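Local coordinates for protein phycocyanobilin lyase subunit alpha (Nostoc sp. PCC 7120, PDB 5N3U) that associates with CpcF to form a lyase that is probably required for chromophorylation of the phycocyanin alpha subunit CpcA, at residues Ala54-Leu59 against Arg79-Leu84. Numbering follows the deposited sequence.
Sequences ALIAAL and RALGKL
Leu81 lays its isobutyl group against Leu55 and Ile56 of helix 49-58 and against Leu59, which follows in the chain. The two segments belong to two helices of a HEAT-like alpha-solenoid: one lies on helix 49-58, the other on helix 72-83, and their N-to-C directions run roughly antiparallel, at 148°. The axes approach to 10.0 Å, a separation that branched aliphatic side chains can bridge. In Leu81, CG stands anti to the carbonyl carbon (chi1 -71°), and its two methyls divide the work. CD2 rests 3.7 Å from CB of Leu55, close to the root of that side chain, while CD1 turns to Ile56 and Leu59. Ile56 meets it at about a right angle through CG1, whereas Leu59 reaches toward it tip to tip, CD1 to CD1 at 3.9 Å. Leucine suits the centre of such an interface because its forked end can touch several neighbours at once without bringing in a polar atom that would need a partner. Leu55 answers from the other helix: its CD1 meets Ala80, whose CB lies 4.0 Å away, the short methyl side chain of the alanine taking up this contact. Leu55 also touches Leu26 and Ala77, Ala78 touches Leu59, and Ala89 touches Leu81, extending the apolar packing. The same CD1 of Leu55 also meets Leu84, whose side chain crosses it at about a right angle, with CD1 to CD1 at 3.7 Å.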
ATOM      1  N   ALA A  54       6.757   7.643 -27.905  1.00 31.16           N
ATOM      2  CA  ALA A  54       6.132   6.306 -27.948  1.00 28.54           C
ATOM      3  C   ALA A  54       4.676   6.294 -27.461  1.00 25.25           C
ATOM      4  O   ALA A  54       3.781   5.598 -28.030  1.00 25.71           O
ATOM      5  CB  ALA A  54       6.975   5.340 -27.124  1.00 30.27           C
ATOM      6  N   LEU A  55       4.422   7.061 -26.422  1.00 26.75           N
ATOM      7  CA  LEU A  55       3.023   7.132 -25.936  1.00 24.46           C
ATOM      8  C   LEU A  55       2.122   7.869 -26.905  1.00 22.83           C
ATOM      9  O   LEU A  55       0.964   7.463 -27.125  1.00 24.45           O
ATOM     10  CB  LEU A  55       2.984   7.733 -24.547  1.00 22.03           C
ATOM     11  CG  LEU A  55       3.554   6.848 -23.471  1.00 23.46           C
ATOM     12  CD1 LEU A  55       3.900   7.655 -22.256  1.00 22.21           C
ATOM     13  CD2 LEU A  55       2.618   5.683 -23.127  1.00 25.00           C
ATOM     14  N   ILE A  56       2.636   8.930 -27.527  1.00 21.24           N
ATOM     15  CA  ILE A  56       1.904   9.609 -28.554  1.00 20.94           C
ATOM     16  C   ILE A  56       1.542   8.696 -29.661  1.00 23.69           C
ATOM     17  O   ILE A  56       0.402   8.708 -30.108  1.00 24.61           O
ATOM     18  CB  ILE A  56       2.664  10.855 -29.051  1.00 22.85           C
ATOM     19  CG1 ILE A  56       2.699  11.864 -27.917  1.00 24.39           C
ATOM     20  CG2 ILE A  56       2.028  11.402 -30.382  1.00 22.59           C
ATOM     21  CD1 ILE A  56       3.634  13.056 -28.055  1.00 28.08           C
ATOM     22  N   ALA A  57       2.481   7.864 -30.114  1.00 25.26           N
ATOM     23  CA  ALA A  57       2.168   6.923 -31.170  1.00 26.49           C
ATOM     24  C   ALA A  57       1.054   5.935 -30.749  1.00 25.99           C
ATOM     25  O   ALA A  57       0.165   5.590 -31.500  1.00 26.15           O
ATOM     26  CB  ALA A  57       3.432   6.180 -31.554  1.00 27.29           C
ATOM     27  N   ALA A  58       1.084   5.528 -29.489  1.00 25.28           N
ATOM     28  CA  ALA A  58       0.080   4.586 -28.967  1.00 22.94           C
ATOM     29  C   ALA A  58      -1.297   5.198 -28.871  1.00 23.11           C
ATOM     30  O   ALA A  58      -2.289   4.466 -28.829  1.00 25.94           O
ATOM     31  CB  ALA A  58       0.574   4.128 -27.626  1.00 25.91           C
ATOM     32  N   LEU A  59      -1.401   6.539 -28.945  1.00 22.86           N
ATOM     33  CA  LEU A  59      -2.718   7.161 -29.132  1.00 26.38           C
ATOM     34  C   LEU A  59      -3.439   6.773 -30.447  1.00 26.20           C
ATOM     35  O   LEU A  59      -4.640   6.889 -30.548  1.00 26.05           O
ATOM     36  CB  LEU A  59      -2.669   8.650 -28.987  1.00 23.88           C
ATOM     37  CG  LEU A  59      -2.159   9.285 -27.725  1.00 23.85           C
ATOM     38  CD1 LEU A  59      -2.158  10.780 -27.816  1.00 22.61           C
ATOM     39  CD2 LEU A  59      -3.043   8.877 -26.567  1.00 23.21           C
ATOM     40  N   ARG A  79      -3.728   8.606 -20.436  1.00 19.56           N
ATOM     41  CA  ARG A  79      -3.620   8.861 -18.984  1.00 21.25           C
ATOM     42  C   ARG A  79      -2.164   9.095 -18.622  1.00 22.80           C
ATOM     43  O   ARG A  79      -1.824  10.052 -17.943  1.00 19.85           O
ATOM     44  CB  ARG A  79      -4.089   7.663 -18.181  1.00 23.62           C
ATOM     45  CG  ARG A  79      -5.530   7.296 -18.240  1.00 32.26           C
ATOM     46  CD  ARG A  79      -5.950   5.949 -17.522  1.00 37.49           C
ATOM     47  NE  ARG A  79      -7.385   5.673 -17.804  1.00 35.33           N
ATOM     48  CZ  ARG A  79      -7.930   4.537 -18.230  1.00 42.83           C
ATOM     49  NH1 ARG A  79      -7.211   3.424 -18.425  1.00 41.67           N
ATOM     50  NH2 ARG A  79      -9.251   4.480 -18.405  1.00 44.56           N
ATOM     51  N   ALA A  80      -1.270   8.265 -19.147  1.00 20.03           N
ATOM     52  CA  ALA A  80       0.153   8.426 -18.896  1.00 21.22           C
ATOM     53  C   ALA A  80       0.693   9.793 -19.339  1.00 20.20           C
ATOM     54  O   ALA A  80       1.446  10.458 -18.553  1.00 21.52           O
ATOM     55  CB  ALA A  80       0.936   7.312 -19.588  1.00 19.77           C
ATOM     56  N   LEU A  81       0.265  10.268 -20.504  1.00 19.69           N
ATOM     57  CA  LEU A  81       0.795  11.525 -21.076  1.00 18.66           C
ATOM     58  C   LEU A  81       0.498  12.710 -20.232  1.00 20.91           C
ATOM     59  O   LEU A  81       1.304  13.662 -20.139  1.00 21.65           O
ATOM     60  CB  LEU A  81       0.312  11.748 -22.474  1.00 17.17           C
ATOM     61  CG  LEU A  81       0.939  10.792 -23.442  1.00 17.69           C
ATOM     62  CD1 LEU A  81       0.213  10.812 -24.724  1.00 19.61           C
ATOM     63  CD2 LEU A  81       2.360  11.260 -23.662  1.00 22.92           C
ATOM     64  N   GLY A  82      -0.625  12.664 -19.521  1.00 19.54           N
ATOM     65  CA  GLY A  82      -0.908  13.781 -18.686  1.00 17.00           C
ATOM     66  C   GLY A  82       0.052  13.912 -17.499  1.00 20.02           C
ATOM     67  O   GLY A  82       0.182  14.952 -16.990  1.00 23.59           O
ATOM     68  N   LYS A  83       0.669  12.839 -17.047  1.00 21.85           N
ATOM     69  CA  LYS A  83       1.518  12.828 -15.866  1.00 24.32           C
ATOM     70  C   LYS A  83       2.941  13.248 -16.261  1.00 29.56           C
ATOM     71  O   LYS A  83       3.746  13.506 -15.399  1.00 26.94           O
ATOM     72  CB  LYS A  83       1.553  11.433 -15.281  1.00 27.79           C
ATOM     73  CG  LYS A  83       0.184  11.058 -14.662  1.00 34.89           C
ATOM     74  CD  LYS A  83       0.077   9.624 -14.228  1.00 40.05           C
ATOM     75  CE  LYS A  83       0.484   9.359 -12.759  1.00 52.37           C
ATOM     76  NZ  LYS A  83       1.855   9.869 -12.383  1.00 60.15           N
ATOM     77  N   LEU A  84       3.241  13.276 -17.567  1.00 28.36           N
ATOM     78  CA  LEU A  84       4.617  13.543 -17.978  1.00 30.24           C
ATOM     79  C   LEU A  84       4.928  15.000 -18.220  1.00 31.92           C
ATOM     80  O   LEU A  84       6.046  15.285 -18.463  1.00 32.28           O
ATOM     81  CB  LEU A  84       4.955  12.680 -19.195  1.00 26.36           C
ATOM     82  CG  LEU A  84       4.738  11.192 -18.970  1.00 25.48           C
ATOM     83  CD1 LEU A  84       5.210  10.379 -20.137  1.00 26.85           C
ATOM     84  CD2 LEU A  84       5.365  10.680 -17.709  1.00 27.48           C
TER